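Local atomic coordinates of CT296 (Chlamydia trachomatis, PDB entry 3QH6), a protein that is of unknown function but resembles Fe(II) 2-oxoglutarate-dependent enzymes in structure, which hints at a related iron-linked role. Residues L26-L39 with L65-L77. Numbering follows the deposited sequence.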
# COMPACT_ATOMS: atom_id res chain seq x y z
N LEU A 26 -1.44 9.36 0.96
CA LEU A 26 -1.87 8.58 -0.19
C LEU A 26 -3.34 8.16 -0.05
O LEU A 26 -4.10 8.22 -1.02
CB LEU A 26 -0.97 7.35 -0.34
CG LEU A 26 -1.18 6.44 -1.56
CD1 LEU A 26 -1.02 7.22 -2.85
CD2 LEU A 26 -0.19 5.28 -1.53
N ALA A 27 -3.72 7.75 1.15
CA ALA A 27 -5.06 7.25 1.43
C ALA A 27 -5.64 8.04 2.60
O ALA A 27 -4.89 8.42 3.50
CB ALA A 27 -5.00 5.77 1.77
N PRO A 28 -6.97 8.30 2.60
CA PRO A 28 -7.61 9.07 3.67
C PRO A 28 -7.35 8.44 5.02
O PRO A 28 -7.55 7.24 5.18
CB PRO A 28 -9.11 8.99 3.33
CG PRO A 28 -9.17 8.67 1.88
CD PRO A 28 -7.97 7.80 1.62
N VAL A 29 -6.91 9.24 5.97
CA VAL A 29 -6.53 8.72 7.28
C VAL A 29 -7.68 8.03 8.01
O VAL A 29 -7.45 7.08 8.75
CB VAL A 29 -5.94 9.85 8.15
CG1 VAL A 29 -5.97 9.47 9.64
CG2 VAL A 29 -4.54 10.20 7.67
N SER A 30 -8.92 8.50 7.80
CA SER A 30 -10.09 7.92 8.46
C SER A 30 -10.44 6.54 7.92
O SER A 30 -10.85 5.66 8.67
CB SER A 30 -11.30 8.86 8.32
OG SER A 30 -11.42 9.33 6.99
N ASP A 31 -10.29 6.36 6.62
CA ASP A 31 -10.44 5.04 6.02
C ASP A 31 -9.38 4.06 6.53
O ASP A 31 -9.68 2.88 6.74
CB ASP A 31 -10.37 5.11 4.50
CG ASP A 31 -11.60 5.79 3.90
OD1 ASP A 31 -12.65 5.84 4.59
OD2 ASP A 31 -11.50 6.26 2.74
N CYS A 32 -8.15 4.53 6.72
CA CYS A 32 -7.11 3.63 7.26
C CYS A 32 -7.38 3.18 8.70
O CYS A 32 -7.27 2.00 8.99
CB CYS A 32 -5.73 4.26 7.16
SG CYS A 32 -5.24 4.52 5.48
N LYS A 33 -7.71 4.10 9.59
CA LYS A 33 -8.04 3.75 10.98
C LYS A 33 -9.26 2.83 11.11
O LYS A 33 -9.29 1.95 11.97
CB LYS A 33 -8.31 5.01 11.81
CG LYS A 33 -7.22 6.06 11.75
CD LYS A 33 -5.91 5.58 12.35
CE LYS A 33 -4.96 6.74 12.59
NZ LYS A 33 -5.48 7.66 13.63
N GLN A 34 -10.27 3.05 10.28
CA GLN A 34 -11.45 2.19 10.29
C GLN A 34 -11.06 0.76 9.92
O GLN A 34 -11.40 -0.17 10.62
CB GLN A 34 -12.55 2.73 9.35
N LEU A 35 -10.31 0.60 8.83
CA LEU A 35 -9.77 -0.72 8.45
C LEU A 35 -8.97 -1.36 9.59
O LEU A 35 -9.19 -2.51 9.94
CB LEU A 35 -8.87 -0.57 7.20
CG LEU A 35 -8.31 -1.86 6.60
CD1 LEU A 35 -9.44 -2.80 6.21
CD2 LEU A 35 -7.42 -1.61 5.40
N GLU A 36 -8.03 -0.62 10.18
CA GLU A 36 -7.25 -1.15 11.28
C GLU A 36 -8.13 -1.62 12.46
O GLU A 36 -7.82 -2.65 13.10
CB GLU A 36 -6.22 -0.13 11.77
CG GLU A 36 -5.17 -0.85 12.64
CD GLU A 36 -4.32 0.06 13.49
OE1 GLU A 36 -3.08 -0.16 13.50
OE2 GLU A 36 -4.90 0.98 14.14
N ALA A 37 -9.19 -0.89 12.77
CA ALA A 37 -10.05 -1.25 13.89
C ALA A 37 -10.79 -2.56 13.59
O ALA A 37 -10.92 -3.41 14.45
CB ALA A 37 -11.02 -0.12 14.23
N GLU A 38 -11.23 -2.73 12.34
CA GLU A 38 -11.86 -3.98 11.92
C GLU A 38 -10.89 -5.15 11.93
O GLU A 38 -11.27 -6.27 12.28
CB GLU A 38 -12.51 -3.84 10.53
CG GLU A 38 -13.54 -2.71 10.46
CD GLU A 38 -14.67 -2.96 9.47
OE1 GLU A 38 -15.03 -4.13 9.22
OE2 GLU A 38 -15.22 -1.97 8.94
N LEU A 39 -9.63 -4.91 11.55
CA LEU A 39 -8.63 -5.97 11.59
C LEU A 39 -8.37 -6.38 13.04
O LEU A 39 -8.18 -7.55 13.33
CB LEU A 39 -7.32 -5.54 10.90
CG LEU A 39 -7.33 -5.49 9.36
CD1 LEU A 39 -6.26 -4.59 8.80
CD2 LEU A 39 -7.20 -6.89 8.79
N LEU A 65 -12.52 -8.69 4.74
CA LEU A 65 -13.02 -7.33 5.00
C LEU A 65 -13.11 -6.54 3.70
O LEU A 65 -12.12 -6.46 2.97
CB LEU A 65 -12.04 -6.60 5.93
CG LEU A 65 -11.72 -7.28 7.26
CD1 LEU A 65 -10.87 -6.36 8.12
CD2 LEU A 65 -13.01 -7.64 7.97
N PRO A 66 -14.25 -5.86 3.44
CA PRO A 66 -14.39 -5.16 2.18
C PRO A 66 -13.54 -3.89 2.14
O PRO A 66 -13.26 -3.38 1.05
CB PRO A 66 -15.89 -4.84 2.13
CG PRO A 66 -16.26 -4.69 3.56
CD PRO A 66 -15.47 -5.76 4.26
N GLY A 67 -13.10 -3.42 3.30
CA GLY A 67 -12.34 -2.17 3.38
C GLY A 67 -11.04 -2.19 2.61
O GLY A 67 -10.57 -1.14 2.18
N VAL A 68 -10.45 -3.37 2.39
CA VAL A 68 -9.18 -3.42 1.68
C VAL A 68 -9.41 -3.08 0.23
O VAL A 68 -8.80 -2.18 -0.28
CB VAL A 68 -8.49 -4.79 1.74
CG1 VAL A 68 -7.15 -4.72 0.97
CG2 VAL A 68 -8.30 -5.19 3.18
N GLN A 69 -10.31 -3.79 -0.45
CA GLN A 69 -10.48 -3.49 -1.86
C GLN A 69 -11.10 -2.13 -2.00
O GLN A 69 -10.94 -1.51 -3.01
CB GLN A 69 -11.34 -4.54 -2.60
CG GLN A 69 -10.60 -5.86 -2.94
CD GLN A 69 -9.73 -5.77 -4.21
OE1 GLN A 69 -9.17 -4.72 -4.55
NE2 GLN A 69 -9.57 -6.91 -4.88
N MET A 70 -11.87 -1.69 -1.02
CA MET A 70 -12.51 -0.36 -1.13
C MET A 70 -11.45 0.73 -1.15
O MET A 70 -11.53 1.67 -1.93
CB MET A 70 -13.50 -0.12 -0.01
CG MET A 70 -14.83 -0.81 -0.27
SD MET A 70 -15.85 -0.74 1.19
CE MET A 70 -16.21 1.04 1.22
N ILE A 71 -10.43 0.58 -0.31
CA ILE A 71 -9.32 1.54 -0.33
C ILE A 71 -8.56 1.43 -1.65
O ILE A 71 -8.21 2.43 -2.25
CB ILE A 71 -8.38 1.33 0.85
CG1 ILE A 71 -9.06 1.83 2.13
CG2 ILE A 71 -7.05 2.08 0.61
CD1 ILE A 71 -8.15 1.89 3.34
N VAL A 72 -8.31 0.20 -2.09
CA VAL A 72 -7.54 0.01 -3.34
C VAL A 72 -8.27 0.71 -4.47
O VAL A 72 -7.69 1.47 -5.25
CB VAL A 72 -7.40 -1.51 -3.67
CG1 VAL A 72 -6.95 -1.69 -5.11
CG2 VAL A 72 -6.47 -2.17 -2.69
N LYS A 73 -9.58 0.48 -4.55
CA LYS A 73 -10.37 1.01 -5.66
C LYS A 73 -10.66 2.51 -5.55
O LYS A 73 -10.67 3.21 -6.55
CB LYS A 73 -11.71 0.28 -5.72
CG LYS A 73 -11.59 -1.23 -5.99
CD LYS A 73 -11.08 -1.48 -7.39
CE LYS A 73 -11.41 -2.88 -7.86
NZ LYS A 73 -10.45 -3.86 -7.33
N ARG A 74 -10.96 2.99 -4.36
CA ARG A 74 -11.37 4.38 -4.22
C ARG A 74 -10.17 5.31 -4.20
O ARG A 74 -10.31 6.50 -4.47
CB ARG A 74 -12.22 4.60 -2.97
CG ARG A 74 -13.53 3.78 -2.97
CD ARG A 74 -14.25 3.91 -1.65
NE ARG A 74 -14.72 5.29 -1.44
CZ ARG A 74 -14.91 5.86 -0.26
NH1 ARG A 74 -14.63 5.19 0.84
NH2 ARG A 74 -15.38 7.10 -0.19
N VAL A 75 -9.01 4.78 -3.85
CA VAL A 75 -7.78 5.59 -3.93
C VAL A 75 -7.08 5.34 -5.27
O VAL A 75 -6.15 6.04 -5.63
CB VAL A 75 -6.87 5.32 -2.72
CG1 VAL A 75 -5.62 6.18 -2.77
CG2 VAL A 75 -7.66 5.62 -1.43
N ARG A 76 -7.58 4.36 -6.03
CA ARG A 76 -7.04 4.00 -7.37
C ARG A 76 -5.60 3.50 -7.31
O ARG A 76 -4.83 3.69 -8.26
CB ARG A 76 -7.15 5.18 -8.36
CG ARG A 76 -8.54 5.78 -8.41
CD ARG A 76 -8.62 6.92 -9.39
NE ARG A 76 -8.46 6.51 -10.78
CZ ARG A 76 -7.35 6.63 -11.50
NH1 ARG A 76 -6.24 7.15 -10.97
NH2 ARG A 76 -7.33 6.23 -12.77
N LEU A 77 -5.26 2.83 -6.22
CA LEU A 77 -3.94 2.22 -6.07
C LEU A 77 -3.61 1.26 -7.21
O LEU A 77 -2.45 1.16 -7.59
CB LEU A 77 -3.85 1.43 -4.75
CG LEU A 77 -4.00 2.27 -3.49
CD1 LEU A 77 -3.74 1.43 -2.25
CD2 LEU A 77 -3.04 3.49 -3.53
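Leu35 and Ile71 form the centre of an antiparallel pairing of helices 29-39 and 66-75, whose axes come within 9.9 Å at a crossing angle of -160°. In Leu35, CG lies anti to the backbone N (chi1 -176°), which carries the forked end toward helix 66-75, where CD1 rests on the backbone of Gly67 and Val68, 4.0 Å from Gly67 C, while CD2 meets Ile71 CD1 at 4.1 Å. Gly67 has no side chain to hold Leu35 CD1 off, and the helices come close here, the CA atoms of Leu35 and Gly67 being 5.9 Å apart. Ile71 extends CD1 across to the backbone of helix 29-39, over Asp31 O. At one end Leu65 CD1 fits between Leu39 CD2, 3.8 Å away, and the CB of Glu38. At the other, Val75 fits against the loop residues leading into helix 29-39, CG2 sliding past Pro28 CD (3.8 Å) and CG1 pressed close against Leu26 O at 3.1 Å. Beneath, Ala27 and Ile71 both touch Leu115 of strand 111-116, and Val68 reaches Leu148 of strand 145-151, so the pair lies on the antiparallel sheet. The outer side is looser: Arg74 NH1 stands 3.8 Å from Asp31 OD2, a long salt bridge with carboxylate and guanidinium planes 55° apart and no N-H aimed at the oxygen. Cohesion therefore rests mainly on interlocked aliphatic branches, with the charge pair probably adding only weak, undirected attraction at the surface.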